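Local coordinates for protein alpha-galactosidase (Lactobacillus brevis, PDB 3MI6) that probably hydrolyses terminal, non-reducing alpha-D-galactose residues from alpha-D-galactosides, as a member of glycosyl hydrolase family 36, at residues E203-R208 with R556-F561; T241-A246 with Y683-R688; G562-Y567 with F638-S643; D642-F645 with V651-W654. All coordinates share one frame; numbering follows the deposited sequence.

Contact 1 (E203-R208 with R556-F561); sequences ERHLYR and RLLIQF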
loop_
_atom_site.group_PDB
_atom_site.type_symbol
_atom_site.label_atom_id
_atom_site.label_comp_id
_atom_site.label_asym_id
_atom_site.label_seq_id
_atom_site.Cartn_x
_atom_site.Cartn_y
_atom_site.Cartn_z
ATOM N N GLU D 203 -5.749 25.810 2.421
ATOM C CA GLU D 203 -5.351 25.411 3.767
ATOM C C GLU D 203 -5.787 24.001 4.188
ATOM O O GLU D 203 -6.844 23.499 3.804
ATOM C CB GLU D 203 -5.875 26.415 4.811
ATOM C CG GLU D 203 -5.348 27.837 4.667
ATOM C CD GLU D 203 -6.154 28.681 3.690
ATOM O OE1 GLU D 203 -6.567 28.148 2.641
ATOM O OE2 GLU D 203 -6.370 29.883 3.985
ATOM N N ARG D 204 -4.952 23.371 4.996
ATOM C CA ARG D 204 -5.379 22.249 5.817
ATOM C C ARG D 204 -5.892 21.001 5.101
ATOM O O ARG D 204 -6.783 20.334 5.611
ATOM C CB ARG D 204 -6.394 22.730 6.867
ATOM C CG ARG D 204 -5.737 23.517 7.992
ATOM C CD ARG D 204 -6.709 23.976 9.055
ATOM N NE ARG D 204 -7.644 24.957 8.520
ATOM C CZ ARG D 204 -7.306 26.198 8.163
ATOM N NH1 ARG D 204 -6.040 26.604 8.278
ATOM N NH2 ARG D 204 -8.229 27.029 7.676
ATOM N N HIS D 205 -5.323 20.645 3.954
ATOM C CA HIS D 205 -5.597 19.310 3.395
ATOM C C HIS D 205 -5.017 18.251 4.345
ATOM O O HIS D 205 -3.969 18.470 4.957
ATOM C CB HIS D 205 -4.991 19.151 1.995
ATOM C CG HIS D 205 -5.641 20.004 0.950
ATOM N ND1 HIS D 205 -5.677 19.650 -0.384
ATOM C CD2 HIS D 205 -6.302 21.187 1.046
ATOM C CE1 HIS D 205 -6.319 20.586 -1.066
ATOM N NE2 HIS D 205 -6.709 21.528 -0.223
ATOM N N LEU D 206 -5.688 17.103 4.449
ATOM C CA LEU D 206 -5.285 16.039 5.364
ATOM C C LEU D 206 -4.201 15.117 4.763
ATOM O O LEU D 206 -4.287 14.706 3.612
ATOM C CB LEU D 206 -6.517 15.241 5.760
ATOM C CG LEU D 206 -6.410 14.175 6.853
ATOM C CD1 LEU D 206 -7.778 14.000 7.456
ATOM C CD2 LEU D 206 -5.876 12.826 6.358
ATOM N N TYR D 207 -3.166 14.823 5.541
ATOM C CA TYR D 207 -2.114 13.907 5.108
ATOM C C TYR D 207 -1.971 12.840 6.175
ATOM O O TYR D 207 -2.048 13.129 7.366
ATOM C CB TYR D 207 -0.784 14.623 4.879
ATOM C CG TYR D 207 -0.794 15.520 3.691
ATOM C CD1 TYR D 207 -0.447 15.041 2.431
ATOM C CD2 TYR D 207 -1.181 16.852 3.802
ATOM C CE1 TYR D 207 -0.465 15.876 1.310
ATOM C CE2 TYR D 207 -1.206 17.692 2.681
ATOM C CZ TYR D 207 -0.842 17.192 1.442
ATOM O OH TYR D 207 -0.870 18.013 0.330
ATOM N N ARG D 208 -1.802 11.595 5.753
ATOM C CA ARG D 208 -1.863 10.488 6.694
ATOM C C ARG D 208 -0.712 9.531 6.410
ATOM O O ARG D 208 -0.680 8.898 5.365
ATOM C CB ARG D 208 -3.228 9.792 6.614
ATOM C CG ARG D 208 -3.297 8.472 7.401
ATOM C CD ARG D 208 -4.716 8.005 7.730
ATOM N NE ARG D 208 -4.685 6.914 8.701
ATOM C CZ ARG D 208 -5.746 6.456 9.358
ATOM N NH1 ARG D 208 -6.946 6.973 9.178
ATOM N NH2 ARG D 208 -5.603 5.486 10.221
ATOM N N ARG D 556 -13.323 24.670 -1.294
ATOM C CA ARG D 556 -13.750 24.790 0.093
ATOM C C ARG D 556 -14.117 23.413 0.666
ATOM O O ARG D 556 -13.765 23.088 1.799
ATOM C CB ARG D 556 -14.910 25.783 0.247
ATOM C CG ARG D 556 -14.522 27.244 0.177
ATOM C CD ARG D 556 -13.566 27.659 1.303
ATOM N NE ARG D 556 -14.251 28.085 2.517
ATOM C CZ ARG D 556 -14.116 29.279 3.083
ATOM N NH1 ARG D 556 -13.323 30.187 2.556
ATOM N NH2 ARG D 556 -14.776 29.569 4.184
ATOM N N LEU D 557 -14.819 22.607 -0.113
ATOM C CA LEU D 557 -15.059 21.234 0.280
ATOM C C LEU D 557 -13.802 20.664 0.930
ATOM O O LEU D 557 -13.826 20.231 2.087
ATOM C CB LEU D 557 -15.421 20.398 -0.941
ATOM C CG LEU D 557 -16.847 19.878 -1.138
ATOM C CD1 LEU D 557 -17.828 20.499 -0.147
ATOM C CD2 LEU D 557 -17.287 20.084 -2.598
ATOM N N LEU D 558 -12.691 20.666 0.202
ATOM C CA LEU D 558 -11.469 20.120 0.777
ATOM C C LEU D 558 -11.049 20.872 2.043
ATOM O O LEU D 558 -10.778 20.248 3.066
ATOM C CB LEU D 558 -10.354 20.054 -0.259
ATOM C CG LEU D 558 -10.414 18.887 -1.255
ATOM C CD1 LEU D 558 -11.714 18.872 -2.031
ATOM C CD2 LEU D 558 -9.261 18.926 -2.205
ATOM N N ILE D 559 -11.037 22.205 1.991
ATOM C CA ILE D 559 -10.556 23.019 3.107
ATOM C C ILE D 559 -11.402 22.843 4.371
ATOM O O ILE D 559 -10.869 22.686 5.471
ATOM C CB ILE D 559 -10.459 24.504 2.728
ATOM C CG1 ILE D 559 -9.433 24.686 1.609
ATOM C CG2 ILE D 559 -9.999 25.307 3.913
ATOM C CD1 ILE D 559 -9.420 26.044 0.939
ATOM N N GLN D 560 -12.721 22.847 4.206
ATOM C CA GLN D 560 -13.637 22.652 5.329
ATOM C C GLN D 560 -13.617 21.217 5.892
ATOM O O GLN D 560 -13.602 21.003 7.115
ATOM C CB GLN D 560 -15.044 23.099 4.946
ATOM C CG GLN D 560 -15.102 24.598 4.665
ATOM C CD GLN D 560 -16.472 25.079 4.191
ATOM O OE1 GLN D 560 -16.579 26.067 3.455
ATOM N NE2 GLN D 560 -17.524 24.385 4.618
ATOM N N PHE D 561 -13.592 20.236 5.000
ATOM C CA PHE D 561 -13.504 18.865 5.440
ATOM C C PHE D 561 -12.304 18.719 6.369
ATOM O O PHE D 561 -12.433 18.199 7.473
ATOM C CB PHE D 561 -13.358 17.930 4.251
ATOM C CG PHE D 561 -13.832 16.535 4.527
ATOM C CD1 PHE D 561 -12.946 15.562 4.942
ATOM C CD2 PHE D 561 -15.170 16.199 4.370
ATOM C CE1 PHE D 561 -13.389 14.288 5.186
ATOM C CE2 PHE D 561 -15.601 14.934 4.618
ATOM C CZ PHE D 561 -14.711 13.978 5.027
#
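Glu-203 and His-205 of the N-terminal beta domain rest on Ile-559 and Leu-558 of helix 553-566, one of the helices on the outside of the TIM barrel. The pairing illustrates how an auxiliary domain is seated on a barrel: between these two segments the contact is packing, with no hydrogen bond crossing, while polar ties to the barrel lie beside it, as from Arg-204 NE to Thr-563 OG1. His-205 lies on strand 205-210, an outermost strand of the large antiparallel sheet, and the nearest backbone approach is Glu-203 CA to Ile-559 CA, 5.8 Å.

Ile-559 makes van der Waals contacts with Glu-203. Its CG1 and CG2 both touch the carbonyl, each 3.6 Å from Glu-203 O, and its extended outer arm carries CD1 to 3.9 Å from Glu-203 OE1. The carboxylate itself is held elsewhere: OE1 is bonded to Ser-548 OG and OE2 to the backbone N of Gly-531. This places Glu-203 near the predicted substrate site, its side chain about 5 Å from that of Trp-200 and about 6 Å from that of Asp-549, the predicted proton donor.

The second kind of interaction is CH-pi. His-205 has CG beside its backbone N (chi1 -68°), which turns one ring face to the helix, and Leu-558 CB lies over that face, 4.3 Å from the centroid and 26° off the normal. Glu-203 O lies at the edge of the same ring, in its plane. Leu-558 reaches the ring again through one methyl of its branch, CD2, which sits 3.6 Å from His-205 CE1.

Contact 2 (T241-A246 with Y683-R688); sequences TDEQGA and YFKGLR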
loop_
_atom_site.group_PDB
_atom_site.type_symbol
_atom_site.label_atom_id
_atom_site.label_comp_id
_atom_site.label_asym_id
_atom_site.label_seq_id
_atom_site.Cartn_x
_atom_site.Cartn_y
_atom_site.Cartn_z
ATOM N N THR D 241 -10.659 5.079 11.525
ATOM C CA THR D 241 -11.335 5.887 10.532
ATOM C C THR D 241 -12.223 6.920 11.236
ATOM O O THR D 241 -12.122 7.127 12.444
ATOM C CB THR D 241 -12.226 5.015 9.637
ATOM O OG1 THR D 241 -13.297 4.487 10.419
ATOM C CG2 THR D 241 -11.453 3.868 9.060
ATOM N N ASP D 242 -13.098 7.566 10.482
ATOM C CA ASP D 242 -13.997 8.539 11.060
ATOM C C ASP D 242 -15.107 7.837 11.796
ATOM O O ASP D 242 -15.812 8.463 12.594
ATOM C CB ASP D 242 -14.577 9.445 9.985
ATOM C CG ASP D 242 -13.668 10.603 9.662
ATOM O OD1 ASP D 242 -13.183 11.267 10.606
ATOM O OD2 ASP D 242 -13.430 10.859 8.466
ATOM N N GLU D 243 -15.251 6.534 11.555
ATOM C CA GLU D 243 -16.353 5.779 12.150
ATOM C C GLU D 243 -16.013 4.948 13.406
ATOM O O GLU D 243 -16.888 4.758 14.262
ATOM C CB GLU D 243 -17.000 4.891 11.094
ATOM C CG GLU D 243 -17.620 5.651 9.948
ATOM C CD GLU D 243 -17.810 4.768 8.712
ATOM O OE1 GLU D 243 -18.970 4.345 8.470
ATOM O OE2 GLU D 243 -16.805 4.494 7.987
ATOM N N GLN D 244 -14.765 4.469 13.509
ATOM C CA GLN D 244 -14.356 3.460 14.504
ATOM C C GLN D 244 -12.860 3.544 14.789
ATOM O O GLN D 244 -12.091 3.931 13.903
ATOM C CB GLN D 244 -14.648 2.046 13.971
ATOM C CG GLN D 244 -13.487 1.378 13.180
ATOM C CD GLN D 244 -13.973 0.386 12.061
ATOM O OE1 GLN D 244 -15.193 0.177 11.857
ATOM N NE2 GLN D 244 -13.004 -0.217 11.332
ATOM N N GLY D 245 -12.439 3.178 16.003
ATOM C CA GLY D 245 -11.016 3.003 16.290
ATOM C C GLY D 245 -10.260 4.064 17.085
ATOM O O GLY D 245 -10.686 5.223 17.211
ATOM N N ALA D 246 -9.105 3.642 17.602
ATOM C CA ALA D 246 -8.287 4.417 18.545
ATOM C C ALA D 246 -7.506 5.531 17.888
ATOM O O ALA D 246 -6.947 5.355 16.815
ATOM C CB ALA D 246 -7.320 3.507 19.253
ATOM N N TYR D 683 -25.177 6.774 3.026
ATOM C CA TYR D 683 -25.376 6.221 4.373
ATOM C C TYR D 683 -25.372 7.275 5.488
ATOM O O TYR D 683 -24.304 7.680 5.961
ATOM C CB TYR D 683 -24.302 5.183 4.712
ATOM C CG TYR D 683 -24.342 3.946 3.882
ATOM C CD1 TYR D 683 -23.669 3.886 2.666
ATOM C CD2 TYR D 683 -25.042 2.809 4.310
ATOM C CE1 TYR D 683 -23.701 2.729 1.892
ATOM C CE2 TYR D 683 -25.076 1.649 3.542
ATOM C CZ TYR D 683 -24.405 1.622 2.339
ATOM O OH TYR D 683 -24.419 0.491 1.575
ATOM N N PHE D 684 -26.544 7.704 5.939
ATOM C CA PHE D 684 -26.593 8.645 7.061
ATOM C C PHE D 684 -25.856 8.095 8.293
ATOM O O PHE D 684 -25.771 6.872 8.497
ATOM C CB PHE D 684 -28.040 8.990 7.418
ATOM C CG PHE D 684 -28.791 9.671 6.309
ATOM C CD1 PHE D 684 -29.292 8.942 5.241
ATOM C CD2 PHE D 684 -29.005 11.043 6.333
ATOM C CE1 PHE D 684 -29.987 9.562 4.222
ATOM C CE2 PHE D 684 -29.690 11.666 5.307
ATOM C CZ PHE D 684 -30.176 10.932 4.252
ATOM N N LYS D 685 -25.307 9.006 9.095
ATOM C CA LYS D 685 -24.788 8.673 10.417
ATOM C C LYS D 685 -25.468 9.558 11.472
ATOM O O LYS D 685 -26.131 10.552 11.151
ATOM C CB LYS D 685 -23.269 8.870 10.491
ATOM C CG LYS D 685 -22.488 8.537 9.232
ATOM C CD LYS D 685 -22.577 7.083 8.873
ATOM C CE LYS D 685 -21.212 6.463 8.770
ATOM N NZ LYS D 685 -21.082 5.741 7.481
ATOM N N GLY D 686 -25.309 9.178 12.735
ATOM C CA GLY D 686 -25.745 9.997 13.843
ATOM C C GLY D 686 -27.222 10.018 14.185
ATOM O O GLY D 686 -27.663 10.891 14.922
ATOM N N LEU D 687 -27.999 9.075 13.684
ATOM C CA LEU D 687 -29.430 9.089 13.974
ATOM C C LEU D 687 -29.807 8.089 15.051
ATOM O O LEU D 687 -29.024 7.216 15.411
ATOM C CB LEU D 687 -30.246 8.796 12.711
ATOM C CG LEU D 687 -30.104 9.765 11.545
ATOM C CD1 LEU D 687 -30.987 9.277 10.426
ATOM C CD2 LEU D 687 -30.460 11.189 11.952
ATOM N N ARG D 688 -31.024 8.222 15.548
ATOM C CA ARG D 688 -31.574 7.256 16.484
ATOM C C ARG D 688 -32.143 6.065 15.717
ATOM O O ARG D 688 -33.024 6.227 14.883
ATOM C CB ARG D 688 -32.653 7.907 17.361
ATOM C CG ARG D 688 -32.117 8.676 18.565
ATOM C CD ARG D 688 -33.189 9.584 19.222
ATOM N NE ARG D 688 -32.600 10.442 20.256
ATOM C CZ ARG D 688 -33.278 11.304 21.014
ATOM N NH1 ARG D 688 -34.597 11.437 20.869
ATOM N NH2 ARG D 688 -32.629 12.048 21.914
#
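Glu-243 and Lys-685 lie on two irregular loops whose backbones stay well apart, their CA atoms 9.1 Å from each other at the nearest point. Long side chains bridge such a gap. Glu-243 extends beyond CG, while Lys-685 bends at three successive torsions, and the two chains cross at about a right angle. The ammonium group NZ of Lys-685 reaches Glu-243 OE1 at 2.7 Å, a salt bridge that is also a hydrogen bond. The amine approaches from above the carboxylate, 49° out of its plane. Behind NZ, the methylene carbon CE of Lys-685 comes within 3.9 Å of Glu-243 CG, adding a little aliphatic contact.

The acidic loop is shaped locally. Thr-241 OG1 accepts from the backbone N of Glu-243 at 3.0 Å, an ST turn that holds the backbone at the base of the glutamate. Nearby, Thr-241 and Gln-244 pack against Gln-239 and Gln-244 of a third subunit, and the lysine lies on Ile-641. With a methionine in place of Lys-685, Glu-243 would probably lose its positive mate, and the link between the two loops would be left without its one polar tie.

Burying little area and lying at the surface of the chain, away from the predicted substrate site, the arrangement is that of an interdomain surface salt bridge, joining a loop of the N-terminal beta domain to one of the C-terminal antiparallel domain.

Contact 3 (G562-Y567 with F638-S643); sequences GTSYGY and FYRIDS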
loop_
_atom_site.group_PDB
_atom_site.type_symbol
_atom_site.label_atom_id
_atom_site.label_comp_id
_atom_site.label_asym_id
_atom_site.label_seq_id
_atom_site.Cartn_x
_atom_site.Cartn_y
_atom_site.Cartn_z
ATOM N N GLY D 562 -11.139 19.179 5.925
ATOM C CA GLY D 562 -9.938 19.087 6.732
ATOM C C GLY D 562 -10.030 19.895 8.018
ATOM O O GLY D 562 -9.681 19.411 9.097
ATOM N N THR D 563 -10.510 21.127 7.920
ATOM C CA THR D 563 -10.609 21.957 9.107
ATOM C C THR D 563 -11.458 21.284 10.201
ATOM O O THR D 563 -11.113 21.356 11.387
ATOM C CB THR D 563 -11.115 23.378 8.764
ATOM O OG1 THR D 563 -10.212 23.981 7.826
ATOM C CG2 THR D 563 -11.189 24.246 10.012
ATOM N N SER D 564 -12.537 20.607 9.807
ATOM C CA SER D 564 -13.457 19.981 10.770
ATOM C C SER D 564 -12.834 18.940 11.713
ATOM O O SER D 564 -13.348 18.709 12.808
ATOM C CB SER D 564 -14.668 19.374 10.061
ATOM O OG SER D 564 -14.279 18.309 9.215
ATOM N N TYR D 565 -11.737 18.316 11.299
ATOM C CA TYR D 565 -11.036 17.384 12.179
ATOM C C TYR D 565 -10.606 18.113 13.451
ATOM O O TYR D 565 -10.612 17.552 14.554
ATOM C CB TYR D 565 -9.838 16.756 11.468
ATOM C CG TYR D 565 -10.235 15.684 10.479
ATOM C CD1 TYR D 565 -10.417 15.978 9.127
ATOM C CD2 TYR D 565 -10.442 14.358 10.893
ATOM C CE1 TYR D 565 -10.806 14.966 8.201
ATOM C CE2 TYR D 565 -10.822 13.350 9.984
ATOM C CZ TYR D 565 -11.012 13.662 8.639
ATOM O OH TYR D 565 -11.385 12.671 7.744
ATOM N N GLY D 566 -10.254 19.387 13.300
ATOM C CA GLY D 566 -9.730 20.148 14.404
ATOM C C GLY D 566 -10.682 21.208 14.887
ATOM O O GLY D 566 -10.566 21.675 16.020
ATOM N N TYR D 567 -11.629 21.595 14.044
ATOM C CA TYR D 567 -12.464 22.741 14.369
ATOM C C TYR D 567 -13.914 22.601 13.881
ATOM O O TYR D 567 -14.167 22.328 12.718
ATOM C CB TYR D 567 -11.792 24.028 13.850
ATOM C CG TYR D 567 -10.296 24.113 14.159
ATOM C CD1 TYR D 567 -9.831 24.798 15.260
ATOM C CD2 TYR D 567 -9.359 23.506 13.339
ATOM C CE1 TYR D 567 -8.478 24.883 15.531
ATOM C CE2 TYR D 567 -8.019 23.570 13.602
ATOM C CZ TYR D 567 -7.573 24.256 14.700
ATOM O OH TYR D 567 -6.215 24.326 14.968
ATOM N N PHE D 638 -21.388 17.327 14.206
ATOM C CA PHE D 638 -20.881 17.212 12.844
ATOM C C PHE D 638 -20.268 15.848 12.565
ATOM O O PHE D 638 -19.319 15.419 13.223
ATOM C CB PHE D 638 -19.850 18.320 12.585
ATOM C CG PHE D 638 -19.420 18.460 11.143
ATOM C CD1 PHE D 638 -18.281 17.818 10.675
ATOM C CD2 PHE D 638 -20.112 19.288 10.275
ATOM C CE1 PHE D 638 -17.865 17.971 9.347
ATOM C CE2 PHE D 638 -19.698 19.438 8.948
ATOM C CZ PHE D 638 -18.574 18.780 8.486
ATOM N N TYR D 639 -20.817 15.175 11.565
ATOM C CA TYR D 639 -20.274 13.916 11.078
ATOM C C TYR D 639 -19.714 14.074 9.668
ATOM O O TYR D 639 -20.416 14.536 8.772
ATOM C CB TYR D 639 -21.387 12.879 11.025
ATOM C CG TYR D 639 -21.896 12.432 12.368
ATOM C CD1 TYR D 639 -21.377 11.301 12.997
ATOM C CD2 TYR D 639 -22.904 13.117 12.996
ATOM C CE1 TYR D 639 -21.863 10.884 14.208
ATOM C CE2 TYR D 639 -23.385 12.714 14.198
ATOM C CZ TYR D 639 -22.873 11.605 14.810
ATOM O OH TYR D 639 -23.384 11.233 16.041
ATOM N N ARG D 640 -18.462 13.677 9.477
ATOM C CA ARG D 640 -17.911 13.466 8.147
ATOM C C ARG D 640 -18.314 12.075 7.681
ATOM O O ARG D 640 -18.310 11.131 8.461
ATOM C CB ARG D 640 -16.384 13.553 8.164
ATOM C CG ARG D 640 -15.805 14.948 8.369
ATOM C CD ARG D 640 -14.309 14.861 8.670
ATOM N NE ARG D 640 -14.064 14.105 9.891
ATOM C CZ ARG D 640 -13.879 14.654 11.096
ATOM N NH1 ARG D 640 -13.905 15.982 11.234
ATOM N NH2 ARG D 640 -13.656 13.879 12.165
ATOM N N ILE D 641 -18.642 11.943 6.402
ATOM C CA ILE D 641 -19.031 10.657 5.864
ATOM C C ILE D 641 -18.030 10.262 4.764
ATOM O O ILE D 641 -17.008 9.628 5.054
ATOM C CB ILE D 641 -20.537 10.697 5.393
ATOM C CG1 ILE D 641 -21.456 10.880 6.604
ATOM C CG2 ILE D 641 -20.957 9.442 4.624
ATOM C CD1 ILE D 641 -22.884 11.189 6.258
ATOM N N ASP D 642 -18.316 10.652 3.522
ATOM C CA ASP D 642 -17.432 10.414 2.380
ATOM C C ASP D 642 -16.329 11.479 2.314
ATOM O O ASP D 642 -16.618 12.682 2.385
ATOM C CB ASP D 642 -18.247 10.422 1.074
ATOM C CG ASP D 642 -19.309 9.320 1.036
ATOM O OD1 ASP D 642 -18.901 8.137 0.898
ATOM O OD2 ASP D 642 -20.540 9.627 1.130
ATOM N N SER D 643 -15.080 11.042 2.152
ATOM C CA SER D 643 -13.926 11.942 2.246
ATOM C C SER D 643 -13.180 12.179 0.945
ATOM O O SER D 643 -12.787 11.226 0.286
ATOM C CB SER D 643 -12.928 11.393 3.249
ATOM O OG SER D 643 -11.751 12.171 3.231
#
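Ser-564 and Tyr-565 meet Phe-638 and Arg-640 in a buried, largely cation-pi contact, where the end of barrel helix 553-566 lies against the outermost strand, 637-640, of the C-terminal antiparallel sheet. The short helix and strand axes pass 9.8 Å apart at 131°, and side chains fill the distance.

Arg-640 does most of the work. Its guanidinium lies flat on the Tyr-565 ring, centres 3.6 Å apart and planes at 14°, with NE above CE2 and CZ toward the rim and CZ of the arginine above the ring. CD also sits over this face, 3.8 Å from the centroid. A bend at chi3 (-61°) lets the aliphatic arm and the charged end share one ring. At the guanidinium edge, in its plane, NH1 donates a nearly straight bond of 3.1 Å to Ser-564 OG, a hydroxyl also bonded to Phe-561 O one turn back. The charge is met by Asp-242, whose OD1 forms a salt bridge with NE, and NH2 is bonded to Ser-309 OG. Phe-638 adds plain packing, its CE1 3.6 Å from Ser-564 CB.

A leucine in place of Tyr-565 would probably strip the guanidinium of its flat support, leaving it freer to tilt away from the serine. An arginine thus stacked on one ring while its edge is hydrogen-bonded is a stacked cation-pi arrangement, here at the seam between a TIM barrel and its C-terminal beta domain.

Contact 4 (D642-F645 with V651-W654); sequences DSPF and VTSW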
loop_
_atom_site.group_PDB
_atom_site.type_symbol
_atom_site.label_atom_id
_atom_site.label_comp_id
_atom_site.label_asym_id
_atom_site.label_seq_id
_atom_site.Cartn_x
_atom_site.Cartn_y
_atom_site.Cartn_z
ATOM N N ASP D 642 -18.316 10.652 3.522
ATOM C CA ASP D 642 -17.432 10.414 2.380
ATOM C C ASP D 642 -16.329 11.479 2.314
ATOM O O ASP D 642 -16.618 12.682 2.385
ATOM C CB ASP D 642 -18.247 10.422 1.074
ATOM C CG ASP D 642 -19.309 9.320 1.036
ATOM O OD1 ASP D 642 -18.901 8.137 0.898
ATOM O OD2 ASP D 642 -20.540 9.627 1.130
ATOM N N SER D 643 -15.080 11.042 2.152
ATOM C CA SER D 643 -13.926 11.942 2.246
ATOM C C SER D 643 -13.180 12.179 0.945
ATOM O O SER D 643 -12.787 11.226 0.286
ATOM C CB SER D 643 -12.928 11.393 3.249
ATOM O OG SER D 643 -11.751 12.171 3.231
ATOM N N PRO D 644 -12.944 13.452 0.589
ATOM C CA PRO D 644 -12.189 13.804 -0.617
ATOM C C PRO D 644 -10.721 13.453 -0.452
ATOM O O PRO D 644 -9.938 13.643 -1.387
ATOM C CB PRO D 644 -12.309 15.319 -0.659
ATOM C CG PRO D 644 -12.381 15.688 0.749
ATOM C CD PRO D 644 -13.241 14.646 1.394
ATOM N N PHE D 645 -10.351 12.950 0.725
ATOM C CA PHE D 645 -8.965 12.588 0.998
ATOM C C PHE D 645 -8.733 11.083 0.986
ATOM O O PHE D 645 -7.612 10.630 1.237
ATOM C CB PHE D 645 -8.516 13.176 2.333
ATOM C CG PHE D 645 -8.597 14.664 2.392
ATOM C CD1 PHE D 645 -7.743 15.452 1.637
ATOM C CD2 PHE D 645 -9.523 15.293 3.217
ATOM C CE1 PHE D 645 -7.816 16.857 1.708
ATOM C CE2 PHE D 645 -9.599 16.705 3.290
ATOM C CZ PHE D 645 -8.754 17.476 2.538
ATOM N N VAL D 651 -16.167 12.232 -4.320
ATOM C CA VAL D 651 -17.365 12.503 -3.535
ATOM C C VAL D 651 -17.037 12.915 -2.097
ATOM O O VAL D 651 -16.320 12.195 -1.392
ATOM C CB VAL D 651 -18.324 11.278 -3.550
ATOM C CG1 VAL D 651 -19.580 11.577 -2.765
ATOM C CG2 VAL D 651 -18.656 10.921 -4.977
ATOM N N THR D 652 -17.553 14.074 -1.680
ATOM C CA THR D 652 -17.425 14.542 -0.303
ATOM C C THR D 652 -18.808 14.620 0.279
ATOM O O THR D 652 -19.700 15.155 -0.360
ATOM C CB THR D 652 -16.837 15.976 -0.227
ATOM O OG1 THR D 652 -15.447 15.950 -0.551
ATOM C CG2 THR D 652 -16.989 16.562 1.174
ATOM N N SER D 653 -19.007 14.116 1.491
ATOM C CA SER D 653 -20.314 14.267 2.103
ATOM C C SER D 653 -20.248 14.394 3.598
ATOM O O SER D 653 -19.380 13.813 4.246
ATOM C CB SER D 653 -21.226 13.105 1.726
ATOM O OG SER D 653 -20.824 11.918 2.380
ATOM N N TRP D 654 -21.179 15.160 4.147
ATOM C CA TRP D 654 -21.318 15.224 5.588
ATOM C C TRP D 654 -22.702 15.555 6.131
ATOM O O TRP D 654 -23.666 15.750 5.372
ATOM C CB TRP D 654 -20.260 16.118 6.250
ATOM C CG TRP D 654 -19.586 17.248 5.503
ATOM C CD1 TRP D 654 -18.212 17.435 5.331
ATOM C CD2 TRP D 654 -20.204 18.376 4.908
ATOM N NE1 TRP D 654 -17.955 18.619 4.649
ATOM C CE2 TRP D 654 -19.161 19.209 4.374
ATOM C CE3 TRP D 654 -21.519 18.765 4.756
ATOM C CZ2 TRP D 654 -19.422 20.391 3.719
ATOM C CZ3 TRP D 654 -21.771 19.921 4.110
ATOM C CH2 TRP D 654 -20.734 20.737 3.602
HETATM O O HOH W 1 -14.640 10.041 -1.756
#
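Asp-642 and Ser-653 face each other across the hairpin of strands 637-640 and 651-657, at a classic beta bulge where Ile-641 and Asp-642 both stand opposite the one serine. The serine side chain turns its OG between its own backbone N and carbonyl carbon (chi1 72°), bringing the hydroxyl to the aspartate. There OG donates to Asp-642 OD2 at 2.6 Å, meeting that oxygen on its anti side and 22° out of the carboxylate plane. The same OG accepts from the backbone N of Asp-642 at 3.0 Å. In return, Ser-653 N donates to Asp-642 O at 2.9 Å, so three bonds join these two residues.

Pro-644 and Thr-652 meet differently. The proline ring turns its CB, CG and CD carbons round Thr-652 OG1, and CB lies 3.2 Å from that oxygen. Pro-644 CG also rests over one face of the Phe-645 ring, offset toward its rim. The turn beyond is set by Ser-643 OG, which accepts from Phe-645 N at 3.0 Å in an ST turn. A water donates to both Ser-643 O and Val-651 O, bridging the two backbones, while Phe-561 of the barrel helix packs against Ser-643, Pro-644 and Thr-652.

The chemistry implies a cooperative grip: donation to the carboxylate would probably polarise the serine hydroxyl and strengthen it as acceptor for the amide of Asp-642, so that one side chain satisfies the NH at the bulge.

How the contacts relate
From the N terminus, residues 203-208 open contact 1 and, soon after, residues 241-246 open contact 2. Contact 1 closes at 556-561, before contact 2 does, so the two cross. Along the same helix 553-566, residues 562-567 begin contact 3, which closes at 638-643; contact 4 then starts on the shared Asp-642 and Ser-643 and closes its short hairpin at 651-654. Contact 2 closes last, at 683-688, so contacts 3 and 4 both lie within its span. Phe-561 packs on Trp-654, and Leu-206 on Tyr-565, tying contacts 1, 3 and 4 around one barrel helix, against which both the N-terminal domain and the C-terminal sheet are set.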